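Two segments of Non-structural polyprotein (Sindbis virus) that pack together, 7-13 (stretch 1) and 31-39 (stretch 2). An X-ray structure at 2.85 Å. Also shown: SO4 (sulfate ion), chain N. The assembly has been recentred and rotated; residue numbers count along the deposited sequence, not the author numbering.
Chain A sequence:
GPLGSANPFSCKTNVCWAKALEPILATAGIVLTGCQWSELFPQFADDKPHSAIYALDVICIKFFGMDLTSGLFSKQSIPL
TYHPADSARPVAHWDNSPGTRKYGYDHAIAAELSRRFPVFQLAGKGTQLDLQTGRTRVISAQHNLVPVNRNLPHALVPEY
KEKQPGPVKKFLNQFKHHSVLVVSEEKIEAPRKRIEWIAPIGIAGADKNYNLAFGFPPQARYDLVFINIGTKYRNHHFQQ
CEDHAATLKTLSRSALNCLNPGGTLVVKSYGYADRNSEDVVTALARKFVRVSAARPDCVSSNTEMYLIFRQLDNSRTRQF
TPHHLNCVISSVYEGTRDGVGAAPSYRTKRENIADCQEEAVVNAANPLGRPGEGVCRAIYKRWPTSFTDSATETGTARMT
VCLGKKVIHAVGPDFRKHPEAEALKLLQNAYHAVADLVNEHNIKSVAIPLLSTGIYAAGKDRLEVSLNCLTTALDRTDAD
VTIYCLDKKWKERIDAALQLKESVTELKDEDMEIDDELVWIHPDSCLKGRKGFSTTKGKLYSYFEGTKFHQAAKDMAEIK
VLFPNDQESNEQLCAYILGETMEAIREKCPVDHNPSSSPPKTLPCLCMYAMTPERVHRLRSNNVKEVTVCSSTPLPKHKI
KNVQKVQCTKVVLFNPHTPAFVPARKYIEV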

# COMPACT_ATOMS: atom_id res chain seq x y z
N ASN A 7 23.15 -33.29 2.49
CA ASN A 7 23.50 -31.87 2.34
C ASN A 7 22.74 -31.15 1.23
O ASN A 7 23.07 -31.28 0.05
CB ASN A 7 25.00 -31.71 2.07
CG ASN A 7 25.39 -30.27 1.78
OD1 ASN A 7 24.90 -29.33 2.43
ND2 ASN A 7 26.28 -30.08 0.82
N PRO A 8 21.76 -30.32 1.62
CA PRO A 8 20.86 -29.67 0.66
C PRO A 8 21.53 -28.61 -0.21
O PRO A 8 21.05 -28.29 -1.30
CB PRO A 8 19.79 -29.04 1.55
CG PRO A 8 20.38 -28.96 2.93
CD PRO A 8 21.66 -29.71 2.96
N PHE A 9 22.64 -28.06 0.27
CA PHE A 9 23.26 -26.92 -0.37
C PHE A 9 24.37 -27.31 -1.35
O PHE A 9 25.06 -26.45 -1.89
CB PHE A 9 23.77 -25.96 0.69
CG PHE A 9 22.73 -25.63 1.72
CD1 PHE A 9 21.59 -24.94 1.36
CD2 PHE A 9 22.89 -26.04 3.03
CE1 PHE A 9 20.63 -24.65 2.30
CE2 PHE A 9 21.93 -25.74 3.97
CZ PHE A 9 20.80 -25.05 3.61
N SER A 10 24.53 -28.61 -1.58
CA SER A 10 25.61 -29.10 -2.42
C SER A 10 25.59 -28.48 -3.81
O SER A 10 24.55 -28.44 -4.47
CB SER A 10 25.51 -30.62 -2.54
OG SER A 10 26.57 -31.15 -3.33
N CYS A 11 26.75 -28.00 -4.27
CA CYS A 11 26.90 -27.42 -5.60
C CYS A 11 26.03 -26.19 -5.84
O CYS A 11 25.53 -25.99 -6.94
CB CYS A 11 26.59 -28.47 -6.67
SG CYS A 11 27.63 -29.95 -6.56
N LYS A 12 25.84 -25.37 -4.81
CA LYS A 12 25.05 -24.15 -4.93
C LYS A 12 25.86 -22.96 -4.44
O LYS A 12 26.19 -22.87 -3.25
CB LYS A 12 23.74 -24.25 -4.13
CG LYS A 12 22.82 -25.38 -4.56
CD LYS A 12 21.98 -24.95 -5.76
CE LYS A 12 21.20 -26.10 -6.35
NZ LYS A 12 20.21 -25.62 -7.36
N THR A 13 26.20 -22.04 -5.35
CA THR A 13 27.05 -20.92 -4.98
C THR A 13 26.29 -19.77 -4.31
O THR A 13 26.87 -19.12 -3.45
CB THR A 13 27.93 -20.39 -6.18
OG1 THR A 13 27.16 -19.57 -7.06
CG2 THR A 13 28.57 -21.53 -6.95
N VAL A 31 12.85 -29.36 8.51
CA VAL A 31 14.15 -29.59 7.90
C VAL A 31 13.99 -29.90 6.42
O VAL A 31 13.53 -30.99 6.06
CB VAL A 31 14.83 -30.77 8.58
CG1 VAL A 31 16.17 -31.03 7.96
CG2 VAL A 31 15.01 -30.46 10.05
N LEU A 32 14.42 -28.97 5.56
CA LEU A 32 14.22 -29.08 4.12
C LEU A 32 15.35 -29.84 3.42
O LEU A 32 16.52 -29.66 3.76
CB LEU A 32 14.10 -27.70 3.48
CG LEU A 32 12.88 -26.85 3.84
CD1 LEU A 32 12.97 -25.48 3.19
CD2 LEU A 32 11.61 -27.56 3.41
N THR A 33 14.99 -30.70 2.48
CA THR A 33 15.99 -31.34 1.64
C THR A 33 16.34 -30.43 0.47
O THR A 33 15.71 -29.38 0.29
CB THR A 33 15.49 -32.69 1.08
OG1 THR A 33 14.42 -32.46 0.14
CG2 THR A 33 14.99 -33.57 2.19
N GLY A 34 17.31 -30.84 -0.33
CA GLY A 34 17.74 -30.08 -1.49
C GLY A 34 16.62 -29.98 -2.51
O GLY A 34 16.38 -28.91 -3.07
N CYS A 35 15.95 -31.10 -2.75
CA CYS A 35 14.83 -31.14 -3.69
C CYS A 35 13.68 -30.27 -3.21
O CYS A 35 13.01 -29.61 -4.01
CB CYS A 35 14.33 -32.57 -3.88
SG CYS A 35 15.51 -33.65 -4.72
N GLN A 36 13.44 -30.28 -1.90
CA GLN A 36 12.39 -29.46 -1.32
C GLN A 36 12.73 -27.97 -1.44
O GLN A 36 11.87 -27.15 -1.77
CB GLN A 36 12.14 -29.88 0.13
CG GLN A 36 11.41 -31.21 0.20
CD GLN A 36 11.50 -31.90 1.54
OE1 GLN A 36 12.10 -31.39 2.49
NE2 GLN A 36 10.91 -33.08 1.61
N TRP A 37 13.99 -27.62 -1.20
CA TRP A 37 14.42 -26.24 -1.39
C TRP A 37 14.18 -25.81 -2.84
O TRP A 37 13.66 -24.73 -3.09
CB TRP A 37 15.90 -26.07 -1.07
CG TRP A 37 16.21 -25.82 0.37
CD1 TRP A 37 16.84 -26.67 1.23
CD2 TRP A 37 15.91 -24.64 1.13
NE1 TRP A 37 16.96 -26.10 2.47
CE2 TRP A 37 16.40 -24.85 2.44
CE3 TRP A 37 15.29 -23.42 0.82
CZ2 TRP A 37 16.28 -23.89 3.44
CZ3 TRP A 37 15.17 -22.47 1.83
CH2 TRP A 37 15.66 -22.71 3.12
N SER A 38 14.55 -26.68 -3.77
CA SER A 38 14.42 -26.40 -5.20
C SER A 38 12.96 -26.31 -5.63
O SER A 38 12.60 -25.51 -6.50
CB SER A 38 15.12 -27.48 -6.02
OG SER A 38 16.50 -27.52 -5.70
N GLU A 39 12.13 -27.12 -5.00
CA GLU A 39 10.74 -27.20 -5.41
C GLU A 39 10.04 -25.94 -4.94
O GLU A 39 9.17 -25.41 -5.63
CB GLU A 39 10.08 -28.45 -4.83
CG GLU A 39 8.66 -28.68 -5.36
CD GLU A 39 7.91 -29.74 -4.58
OE1 GLU A 39 8.57 -30.52 -3.85
OE2 GLU A 39 6.66 -29.78 -4.70
S SO4 N . 18.93 -33.71 -0.98
O1 SO4 N . 19.14 -33.37 0.43
O2 SO4 N . 19.01 -35.15 -1.18
O3 SO4 N . 17.61 -33.26 -1.43
O4 SO4 N . 19.95 -33.06 -1.80

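No hydrogen bond or salt bridge crosses between these two stretches; a small apolar contact joins them, burying 207 Å² with both sides summed. Its rule is that the irregular segment supplies a proline and a phenylalanine, while the start of a helix supplies a bare glycine and, one turn on, a tryptophan.

Pro8 is the centre of the contact. Its CA-to-CB bond points toward the other stretch, and CB lies 3.6 Å from Gly34 N and 3.8 Å from Trp37 CD1, so one compact ring touches both the first turn's backbone and the indole. The backbones meet here as well, with Pro8 CA and Gly34 CA 3.8 Å apart. Glycine suits such an approach: an ideal CB on Gly34 would sit a tight 3.3 Å from Pro8 O and would clash with the sulfate, 2.6 Å from its O4.

The aromatic contact extends this patch. Trp37, buried and directed toward stretch 1, meets Phe9, whose CA-to-CB bond runs sideways but whose ring, with chi1 in the m well, comes nearer at its end. Phe9 CE1 approaches Trp37 NE1 to 3.9 Å and CE2 of the same indole to 4.2 Å. The ring planes are inclined at 46° and the centroid of the Phe9 ring is 5.4 Å from that of the five-membered ring, an oblique pairing that brings the rings together without aligning them.

Polar groups serve mainly to shape each stretch from within. A type I turn from Asn7 to Ser10 places Pro8 and Phe9 at its two central positions, and a weak bond from Phe9 N to Asn7 OD1 (3.4 Å) ties its start. Across from it, Thr33 caps the helix: its OG1 accepts from Gln36 N at 3.1 Å, and Gln36 OE1 returns the favour by accepting from Thr33 N at 3.0 Å. Threonine fits this reciprocal box with its CA-to-CB bond pointing away from stretch 1. Ser38 OG donates to Gly34 O at 3.0 Å, satisfying its hydroxyl within the helix; Lys12 NZ comes no closer than 4.5 Å to that OG and is hydrogen-bonded elsewhere in the structure.

The sulfate, probably from the crystallisation liquor, occupies the helix's amino end, where free backbone NH groups favour an anion. Cys35 N donates to sulfate O3 at 3.0 Å. Gly34 N makes two weak hydrogen bonds to the same ion, to sulfate O3 at 2.7 Å and to sulfate O1 at 3.2 Å.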